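Local coordinates for protein mandelate racemase/muconate lactonizing enzyme (Polaromonas sp., PDB 3CB3) that belongs to the enolase superfamily, binds magnesium and L-glucaric acid, and probably acts on acid sugars by abstracting the proton alpha to a carboxylate, at residues I49-I54 and L63-S68; G264-S269 and A289-G294; L310-H315 and A326-E331. All coordinates share one frame; numbering follows the deposited sequence.

Contact 1: residues I49-I54 and L63-S68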
loop_
_atom_site.group_PDB
_atom_site.type_symbol
_atom_site.label_atom_id
_atom_site.label_comp_id
_atom_site.label_asym_id
_atom_site.label_seq_id
_atom_site.Cartn_x
_atom_site.Cartn_y
_atom_site.Cartn_z
ATOM N N ILE A 49 12.403 10.536 -8.720
ATOM C CA ILE A 49 12.104 11.423 -7.606
ATOM C C ILE A 49 10.849 12.234 -7.889
ATOM O O ILE A 49 10.680 12.783 -8.979
ATOM C CB ILE A 49 13.263 12.418 -7.335
ATOM C CG1 ILE A 49 14.525 11.668 -6.911
ATOM C CG2 ILE A 49 12.868 13.405 -6.246
ATOM C CD1 ILE A 49 15.349 11.207 -8.065
ATOM N N LEU A 50 9.962 12.295 -6.906
ATOM C CA LEU A 50 8.740 13.082 -7.030
ATOM C C LEU A 50 8.949 14.343 -6.196
ATOM O O LEU A 50 9.087 14.264 -4.974
ATOM C CB LEU A 50 7.532 12.305 -6.491
ATOM C CG LEU A 50 6.237 13.119 -6.367
ATOM C CD1 LEU A 50 5.809 13.624 -7.741
ATOM C CD2 LEU A 50 5.145 12.265 -5.734
ATOM N N PHE A 51 9.004 15.496 -6.853
ATOM C CA PHE A 51 9.189 16.759 -6.144
ATOM C C PHE A 51 7.869 17.505 -6.018
ATOM O O PHE A 51 7.073 17.543 -6.961
ATOM C CB PHE A 51 10.182 17.664 -6.879
ATOM C CG PHE A 51 11.622 17.372 -6.578
ATOM C CD1 PHE A 51 12.120 17.504 -5.287
ATOM C CD2 PHE A 51 12.497 17.011 -7.604
ATOM C CE1 PHE A 51 13.473 17.285 -5.019
ATOM C CE2 PHE A 51 13.844 16.791 -7.351
ATOM C CZ PHE A 51 14.337 16.929 -6.055
ATOM N N ALA A 52 7.650 18.103 -4.852
ATOM C CA ALA A 52 6.445 18.880 -4.598
ATOM C C ALA A 52 6.803 20.290 -4.123
ATOM O O ALA A 52 7.633 20.466 -3.231
ATOM C CB ALA A 52 5.588 18.187 -3.556
ATOM N N GLU A 53 6.188 21.294 -4.735
ATOM C CA GLU A 53 6.419 22.685 -4.345
ATOM C C GLU A 53 5.071 23.309 -4.008
ATOM O O GLU A 53 4.135 23.250 -4.808
ATOM C CB GLU A 53 7.094 23.459 -5.475
ATOM C CG GLU A 53 8.519 23.012 -5.733
ATOM C CD GLU A 53 9.052 23.485 -7.067
ATOM O OE1 GLU A 53 9.287 24.701 -7.219
ATOM O OE2 GLU A 53 9.229 22.634 -7.967
ATOM N N ILE A 54 4.979 23.886 -2.813
ATOM C CA ILE A 54 3.752 24.516 -2.345
ATOM C C ILE A 54 4.004 25.984 -1.981
ATOM O O ILE A 54 5.009 26.320 -1.349
ATOM C CB ILE A 54 3.202 23.767 -1.110
ATOM C CG1 ILE A 54 2.867 22.318 -1.496
ATOM C CG2 ILE A 54 1.964 24.470 -0.567
ATOM C CD1 ILE A 54 2.368 21.467 -0.348
ATOM N N LEU A 63 9.292 22.869 -0.031
ATOM C CA LEU A 63 9.775 21.898 -1.006
ATOM C C LEU A 63 9.801 20.532 -0.337
ATOM O O LEU A 63 10.294 20.393 0.781
ATOM C CB LEU A 63 11.189 22.253 -1.475
ATOM C CG LEU A 63 11.844 21.191 -2.366
ATOM C CD1 LEU A 63 11.151 21.183 -3.722
ATOM C CD2 LEU A 63 13.340 21.482 -2.531
ATOM N N GLY A 64 9.255 19.526 -1.010
ATOM C CA GLY A 64 9.245 18.191 -0.441
ATOM C C GLY A 64 9.497 17.162 -1.519
ATOM O O GLY A 64 9.515 17.490 -2.710
ATOM N N PHE A 65 9.689 15.910 -1.125
ATOM C CA PHE A 65 9.930 14.888 -2.127
ATOM C C PHE A 65 9.741 13.476 -1.632
ATOM O O PHE A 65 9.798 13.201 -0.433
ATOM C CB PHE A 65 11.352 15.034 -2.688
ATOM C CG PHE A 65 12.437 14.590 -1.738
ATOM C CD1 PHE A 65 12.862 13.261 -1.714
ATOM C CD2 PHE A 65 13.040 15.500 -0.876
ATOM C CE1 PHE A 65 13.880 12.842 -0.840
ATOM C CE2 PHE A 65 14.057 15.095 0.000
ATOM C CZ PHE A 65 14.476 13.761 0.014
ATOM N N SER A 66 9.487 12.592 -2.586
ATOM C CA SER A 66 9.364 11.169 -2.335
ATOM C C SER A 66 10.181 10.553 -3.458
ATOM O O SER A 66 10.742 11.277 -4.286
ATOM C CB SER A 66 7.917 10.692 -2.429
ATOM O OG SER A 66 7.838 9.343 -1.993
ATOM N N TYR A 67 10.254 9.229 -3.500
ATOM C CA TYR A 67 11.021 8.578 -4.546
ATOM C C TYR A 67 10.638 7.112 -4.673
ATOM O O TYR A 67 9.996 6.556 -3.790
ATOM C CB TYR A 67 12.511 8.691 -4.228
ATOM C CG TYR A 67 12.976 7.737 -3.147
ATOM C CD1 TYR A 67 13.599 6.530 -3.476
ATOM C CD2 TYR A 67 12.776 8.027 -1.796
ATOM C CE1 TYR A 67 14.010 5.638 -2.484
ATOM C CE2 TYR A 67 13.180 7.140 -0.796
ATOM C CZ TYR A 67 13.796 5.949 -1.149
ATOM O OH TYR A 67 14.198 5.063 -0.171
ATOM N N SER A 68 11.039 6.502 -5.782
ATOM C CA SER A 68 10.782 5.089 -6.034
ATOM C C SER A 68 12.082 4.515 -6.582
ATOM O O SER A 68 12.634 5.048 -7.539
ATOM C CB SER A 68 9.675 4.907 -7.076
ATOM O OG SER A 68 8.437 5.425 -6.630
#
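L63 reaches across to the strand 49-54 with a single methyl: its CD1 sits 3.8 Å from E53 CG, 4.1 Å from F51 CD1 and close to the carbonyl of A52. The torsion behind this puts CG anti to the backbone N (chi1 173°), which lays the branch over the neighbouring strand, where the side chain runs alongside that of E53 and points the same way. E53 has a polar end with its own mate, since OE2 forms a salt bridge with R19.

F51 stands beside F65 in a non-hydrogen-bonded pair of this antiparallel hairpin. Its CD1 meets F65 CB at 3.7 Å, while the carbonyl O of G64 lies at the ring edge. One face of the F51 ring is covered from within its own strand: I49 CG2 stands 3.7 Å above the plane, over the ring centre. F65 takes the torsion between its backbone N and carbonyl carbon (chi1 73°); CB makes the contact while the ring leads away from the strand 49-54.

L50 supplies the backbone grip. Its N donates to S66 O at 2.9 Å, and its O accepts from S66 N at the same length; A52 and G64 repeat the pattern at the next hydrogen-bonded pair, two residues along. The side chains of L50, A52 and S66 all leave on the sheet face away from F51.

That second face rests on two helices, with L50 against F77 and A80 of 73-83 and both L50 and A52 against A121 of 114-133. Around F51, by contrast, F344 and L367 come in from loops. The strand 61-68 borders the sheet of the N-terminal capping domain, and 44-56 pairs on its other side with strand 15-27.

Contact 2: residues G264-S269 and A289-G294. With MG (magnesium ion), chain E; LGT (L-glucaric acid), chain G.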
loop_
_atom_site.group_PDB
_atom_site.type_symbol
_atom_site.label_atom_id
_atom_site.label_comp_id
_atom_site.label_asym_id
_atom_site.label_seq_id
_atom_site.Cartn_x
_atom_site.Cartn_y
_atom_site.Cartn_z
ATOM N N GLY A 264 12.988 -2.660 8.554
ATOM C CA GLY A 264 11.892 -1.726 8.379
ATOM C C GLY A 264 11.942 -0.904 7.104
ATOM O O GLY A 264 10.928 -0.352 6.697
ATOM N N GLU A 265 13.108 -0.829 6.463
ATOM C CA GLU A 265 13.254 -0.032 5.243
ATOM C C GLU A 265 12.217 -0.319 4.155
ATOM O O GLU A 265 11.861 0.576 3.393
ATOM C CB GLU A 265 14.659 -0.208 4.648
ATOM C CG GLU A 265 14.872 -1.516 3.876
ATOM C CD GLU A 265 16.315 -1.688 3.417
ATOM O OE1 GLU A 265 17.213 -1.664 4.284
ATOM O OE2 GLU A 265 16.549 -1.841 2.198
ATOM N N MET A 266 11.738 -1.559 4.072
ATOM C CA MET A 266 10.751 -1.917 3.047
ATOM C C MET A 266 9.293 -1.587 3.398
ATOM O O MET A 266 8.435 -1.574 2.518
ATOM C CB MET A 266 10.852 -3.415 2.720
ATOM C CG MET A 266 12.223 -3.851 2.248
ATOM S SD MET A 266 12.818 -2.825 0.889
ATOM C CE MET A 266 11.652 -3.277 -0.406
ATOM N N LEU A 267 9.014 -1.324 4.671
ATOM C CA LEU A 267 7.648 -1.030 5.103
ATOM C C LEU A 267 7.142 0.297 4.546
ATOM O O LEU A 267 7.900 1.256 4.432
ATOM C CB LEU A 267 7.576 -1.056 6.631
ATOM C CG LEU A 267 8.114 -2.369 7.214
ATOM C CD1 LEU A 267 7.921 -2.379 8.720
ATOM C CD2 LEU A 267 7.395 -3.565 6.587
ATOM N N THR A 268 5.856 0.353 4.203
ATOM C CA THR A 268 5.291 1.557 3.604
ATOM C C THR A 268 4.151 2.256 4.355
ATOM O O THR A 268 3.334 2.948 3.741
ATOM C CB THR A 268 4.802 1.261 2.166
ATOM O OG1 THR A 268 3.691 0.359 2.220
ATOM C CG2 THR A 268 5.925 0.609 1.338
ATOM N N SER A 269 4.085 2.084 5.669
ATOM C CA SER A 269 3.044 2.741 6.447
ATOM C C SER A 269 3.331 2.636 7.929
ATOM O O SER A 269 4.092 1.777 8.366
ATOM C CB SER A 269 1.667 2.125 6.170
ATOM O OG SER A 269 1.554 0.857 6.787
ATOM N N ALA A 289 10.962 7.860 5.712
ATOM C CA ALA A 289 9.896 8.862 5.638
ATOM C C ALA A 289 9.183 8.871 4.282
ATOM O O ALA A 289 7.956 8.749 4.219
ATOM C CB ALA A 289 10.441 10.242 5.972
ATOM N N PRO A 290 9.938 9.012 3.179
ATOM C CA PRO A 290 9.290 9.014 1.864
ATOM C C PRO A 290 8.455 7.747 1.637
ATOM O O PRO A 290 7.305 7.822 1.217
ATOM C CB PRO A 290 10.472 9.104 0.904
ATOM C CG PRO A 290 11.437 9.976 1.671
ATOM C CD PRO A 290 11.364 9.371 3.062
ATOM N N ARG A 291 9.026 6.585 1.935
ATOM C CA ARG A 291 8.315 5.326 1.734
ATOM C C ARG A 291 7.079 5.124 2.611
ATOM O O ARG A 291 6.153 4.420 2.206
ATOM C CB ARG A 291 9.263 4.133 1.927
ATOM C CG ARG A 291 10.297 3.973 0.818
ATOM C CD ARG A 291 11.146 2.722 1.001
ATOM N NE ARG A 291 12.169 2.636 -0.036
ATOM C CZ ARG A 291 13.088 1.677 -0.108
ATOM N NH1 ARG A 291 13.118 0.713 0.803
ATOM N NH2 ARG A 291 13.973 1.678 -1.098
ATOM N N VAL A 292 7.052 5.738 3.794
ATOM C CA VAL A 292 5.918 5.574 4.708
ATOM C C VAL A 292 4.863 6.670 4.601
ATOM O O VAL A 292 3.867 6.652 5.321
ATOM C CB VAL A 292 6.370 5.487 6.199
ATOM C CG1 VAL A 292 7.372 4.351 6.379
ATOM C CG2 VAL A 292 6.960 6.829 6.660
ATOM N N GLY A 293 5.070 7.628 3.707
ATOM C CA GLY A 293 4.074 8.669 3.554
ATOM C C GLY A 293 4.445 10.042 4.082
ATOM O O GLY A 293 3.559 10.873 4.284
ATOM N N GLY A 294 5.733 10.285 4.307
ATOM C CA GLY A 294 6.154 11.594 4.775
ATOM C C GLY A 294 6.496 11.729 6.249
ATOM O O GLY A 294 6.524 10.752 6.999
HETATM MG MG MG E . 19.262 -2.253 4.079
HETATM O O1A LGT G . 20.081 -0.382 3.822
HETATM C C1 LGT G . 20.193 -0.020 2.633
HETATM O O1B LGT G . 20.443 1.154 2.267
HETATM C C2 LGT G . 20.019 -1.091 1.510
HETATM O O2 LGT G . 19.192 -2.169 1.992
HETATM C C3 LGT G . 19.408 -0.494 0.227
HETATM O O3 LGT G . 18.146 0.077 0.556
HETATM C C4 LGT G . 19.203 -1.518 -0.944
HETATM O O4 LGT G . 17.808 -1.718 -1.226
HETATM C C5 LGT G . 19.882 -1.129 -2.284
HETATM O O5 LGT G . 19.417 0.166 -2.701
HETATM C C6 LGT G . 21.424 -1.121 -2.167
HETATM O O6A LGT G . 21.983 -2.243 -2.192
HETATM O O6B LGT G . 22.018 -0.026 -2.046
HETATM O O HOH W 1 15.927 -0.523 -0.289
HETATM O O HOH W 2 3.228 5.171 2.118
HETATM O O HOH W 3 18.719 -4.153 4.217
#
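R291 donates the one direct hydrogen bond of the contact, from NH1 to the backbone O of E265 at 2.9 Å. The acceptor lies near the guanidinium plane, but the nitrogen approaches from well above the carbonyl plane, 61° out of it. An extended chain from CG to NE carries the group there, and M266 SD comes within 3.6 Å of the same NH1.

Metal and ligand bonds belong to the E265 carboxylate. OE1 binds magnesium at 2.1 Å, alongside D213, E239, a water and two oxygens of L-glucaric acid, while OE2 accepts from the ligand hydroxyl O3 at 3.0 Å. A water is modelled between OE2 and R291 NH2, but it sits too close to the ligand for that bridge to be trusted. An alanine in place of R291 would probably strip the E265 carbonyl of this donor and open a gap beside M266.

The remaining contacts are van der Waals and CA-H...O: V292 CG1 lies 3.7 Å from L267 O, T268 CA makes a CA-H...O contact with R291 O, and a second water lies between T268 O and R291 O. The short helix 289-292 ends at G293 in a Schellman motif.

The loop 264-269 runs from barrel strand 261-263 into helix 270-279, whose H273 touches V292. P290 leans on strand 61-68, and A107, S108 and G110 of the second subunit pack against M266, R291 and T268.

Contact 3: residues L310-H315 and A326-E331; sequences LMLAPH and AAYPRE. With LGT (L-glucaric acid), chain G.
The Y328 ring is sandwiched. L312 CB lies over one face, 3.9 Å from the centroid and only 14° off the normal, in a CH-pi contact; P329 CD covers the opposite face, shifted toward the rim. At the ring edge, near its plane, sit the carbonyl oxygens of L310 and R330. Y328 CG is anti to its backbone N (chi1 -162°), which carries the ring across the L312 side chain, so that L312 CD2 also touches it near CD1.

The second flat group is the R330 guanidinium, held edge-on. A bend at chi3 (-79°) brings it round to L310 O, which lies almost in its plane and takes two nitrogens side-on: NH2 at 2.8 Å, on a carbonyl lone pair, and NE at 2.9 Å, above the carbonyl plane. Y328 OH donates to the same oxygen at 2.8 Å from the opposite side of the carbonyl plane to NE. A water accepts from L312 N and lies within reach of R330 O.

Three donors on one carbonyl pin the entry to strand 311-312, and an arginine among them would probably polarise the C=O. R330 NH2 also meets E306 O, which further fixes the turn of the guanidinium. At the far end of this segment, H315 donates from NE2 to O3 of L-glucaric acid at 2.7 Å, and its ND1 bonds D288: a His-Asp pair that, as in mandelate racemase, probably serves proton transfer.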
loop_
_atom_site.group_PDB
_atom_site.type_symbol
_atom_site.label_atom_id
_atom_site.label_comp_id
_atom_site.label_asym_id
_atom_site.label_seq_id
_atom_site.Cartn_x
_atom_site.Cartn_y
_atom_site.Cartn_z
ATOM N N LEU A 310 12.724 1.447 21.749
ATOM C CA LEU A 310 13.587 1.025 20.662
ATOM C C LEU A 310 14.526 2.131 20.220
ATOM O O LEU A 310 14.445 3.271 20.695
ATOM C CB LEU A 310 12.750 0.569 19.464
ATOM C CG LEU A 310 11.713 -0.532 19.715
ATOM C CD1 LEU A 310 11.036 -0.871 18.395
ATOM C CD2 LEU A 310 12.373 -1.771 20.313
ATOM N N MET A 311 15.413 1.774 19.296
ATOM C CA MET A 311 16.383 2.696 18.742
ATOM C C MET A 311 16.015 2.989 17.294
ATOM O O MET A 311 15.290 2.218 16.660
ATOM C CB MET A 311 17.776 2.088 18.840
ATOM C CG MET A 311 18.145 1.739 20.278
ATOM S SD MET A 311 19.766 1.008 20.440
ATOM C CE MET A 311 19.406 -0.723 20.127
ATOM N N LEU A 312 16.520 4.102 16.771
ATOM C CA LEU A 312 16.198 4.506 15.414
ATOM C C LEU A 312 17.391 4.587 14.464
ATOM O O LEU A 312 18.469 5.069 14.832
ATOM C CB LEU A 312 15.497 5.865 15.452
ATOM C CG LEU A 312 14.777 6.312 14.185
ATOM C CD1 LEU A 312 13.550 5.432 13.986
ATOM C CD2 LEU A 312 14.367 7.778 14.313
ATOM N N ALA A 313 17.175 4.117 13.237
ATOM C CA ALA A 313 18.183 4.141 12.181
ATOM C C ALA A 313 17.437 4.339 10.858
ATOM O O ALA A 313 17.279 3.404 10.075
ATOM C CB ALA A 313 18.962 2.825 12.159
ATOM N N PRO A 314 16.959 5.567 10.605
ATOM C CA PRO A 314 16.219 5.901 9.383
ATOM C C PRO A 314 16.908 5.351 8.141
ATOM O O PRO A 314 18.127 5.240 8.102
ATOM C CB PRO A 314 16.188 7.429 9.404
ATOM C CG PRO A 314 16.171 7.738 10.875
ATOM C CD PRO A 314 17.216 6.779 11.406
ATOM N N HIS A 315 16.124 5.010 7.126
ATOM C CA HIS A 315 16.685 4.460 5.896
ATOM C C HIS A 315 16.770 5.478 4.760
ATOM O O HIS A 315 15.791 6.157 4.446
ATOM C CB HIS A 315 15.857 3.246 5.447
ATOM C CG HIS A 315 16.167 2.783 4.055
ATOM N ND1 HIS A 315 15.467 3.223 2.951
ATOM C CD2 HIS A 315 17.130 1.953 3.585
ATOM C CE1 HIS A 315 15.987 2.685 1.861
ATOM N NE2 HIS A 315 16.997 1.911 2.218
ATOM N N ALA A 326 17.754 13.814 14.604
ATOM C CA ALA A 326 18.153 14.761 15.647
ATOM C C ALA A 326 17.049 14.902 16.706
ATOM O O ALA A 326 17.327 15.117 17.884
ATOM C CB ALA A 326 18.467 16.115 15.026
ATOM N N ALA A 327 15.796 14.732 16.284
ATOM C CA ALA A 327 14.656 14.856 17.182
ATOM C C ALA A 327 14.335 13.609 18.006
ATOM O O ALA A 327 13.438 13.639 18.850
ATOM C CB ALA A 327 13.420 15.274 16.379
ATOM N N TYR A 328 15.047 12.509 17.766
ATOM C CA TYR A 328 14.794 11.280 18.512
ATOM C C TYR A 328 15.606 11.286 19.824
ATOM O O TYR A 328 16.761 11.701 19.843
ATOM C CB TYR A 328 15.159 10.068 17.645
ATOM C CG TYR A 328 14.547 8.771 18.113
ATOM C CD1 TYR A 328 13.179 8.535 17.972
ATOM C CD2 TYR A 328 15.331 7.784 18.711
ATOM C CE1 TYR A 328 12.606 7.340 18.416
ATOM C CE2 TYR A 328 14.777 6.597 19.159
ATOM C CZ TYR A 328 13.408 6.377 19.010
ATOM O OH TYR A 328 12.852 5.199 19.471
ATOM N N PRO A 329 15.003 10.822 20.933
ATOM C CA PRO A 329 15.612 10.759 22.270
ATOM C C PRO A 329 16.915 9.970 22.422
ATOM O O PRO A 329 17.880 10.461 23.005
ATOM C CB PRO A 329 14.495 10.162 23.129
ATOM C CG PRO A 329 13.269 10.645 22.460
ATOM C CD PRO A 329 13.589 10.413 21.002
ATOM N N ARG A 330 16.930 8.733 21.935
ATOM C CA ARG A 330 18.123 7.899 22.040
ATOM C C ARG A 330 18.995 8.071 20.799
ATOM O O ARG A 330 18.479 8.303 19.704
ATOM C CB ARG A 330 17.710 6.436 22.247
ATOM C CG ARG A 330 17.062 6.191 23.615
ATOM C CD ARG A 330 16.674 4.732 23.834
ATOM N NE ARG A 330 15.425 4.388 23.160
ATOM C CZ ARG A 330 14.212 4.693 23.617
ATOM N NH1 ARG A 330 14.065 5.350 24.762
ATOM N NH2 ARG A 330 13.138 4.344 22.921
ATOM N N GLU A 331 20.311 7.964 20.974
ATOM C CA GLU A 331 21.263 8.146 19.876
ATOM C C GLU A 331 20.971 7.298 18.642
ATOM O O GLU A 331 21.005 6.077 18.691
ATOM C CB GLU A 331 22.701 7.873 20.340
ATOM C CG GLU A 331 23.748 8.076 19.229
ATOM C CD GLU A 331 23.786 9.508 18.691
ATOM O OE1 GLU A 331 24.071 10.420 19.495
ATOM O OE2 GLU A 331 23.536 9.728 17.469
HETATM O O1A LGT G . 20.081 -0.382 3.822
HETATM C C1 LGT G . 20.193 -0.020 2.633
HETATM O O1B LGT G . 20.443 1.154 2.267
HETATM C C2 LGT G . 20.019 -1.091 1.510
HETATM O O2 LGT G . 19.192 -2.169 1.992
HETATM C C3 LGT G . 19.408 -0.494 0.227
HETATM O O3 LGT G . 18.146 0.077 0.556
HETATM C C4 LGT G . 19.203 -1.518 -0.944
HETATM O O4 LGT G . 17.808 -1.718 -1.226
HETATM C C5 LGT G . 19.882 -1.129 -2.284
HETATM O O5 LGT G . 19.417 0.166 -2.701
HETATM C C6 LGT G . 21.424 -1.121 -2.167
HETATM O O6A LGT G . 21.983 -2.243 -2.192
HETATM O O6B LGT G . 22.018 -0.026 -2.046
HETATM O O HOH W 4 18.123 5.563 18.275
#

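From the N terminus the three contacts follow in series, none nested in or crossing another. Contact 1 closes first, a beta hairpin with eight residues between its segments, inside the N-terminal capping domain. Contact 2 comes much later, in the barrel domain; it spans nineteen residues, including helix 270-279 and strand 284-285. Contact 3 closes the ten residues, mostly helix 318-326, between 310-315, which carries the last strand of the six-stranded parallel sheet, and 326-331. In space they converge: Y67 from the hairpin touches P290, R291 and H315, while E265 and R291 pack on H315. Capping domain and barrel thus meet beside the bound L-glucaric acid, which contacts 2 and 3 both reach.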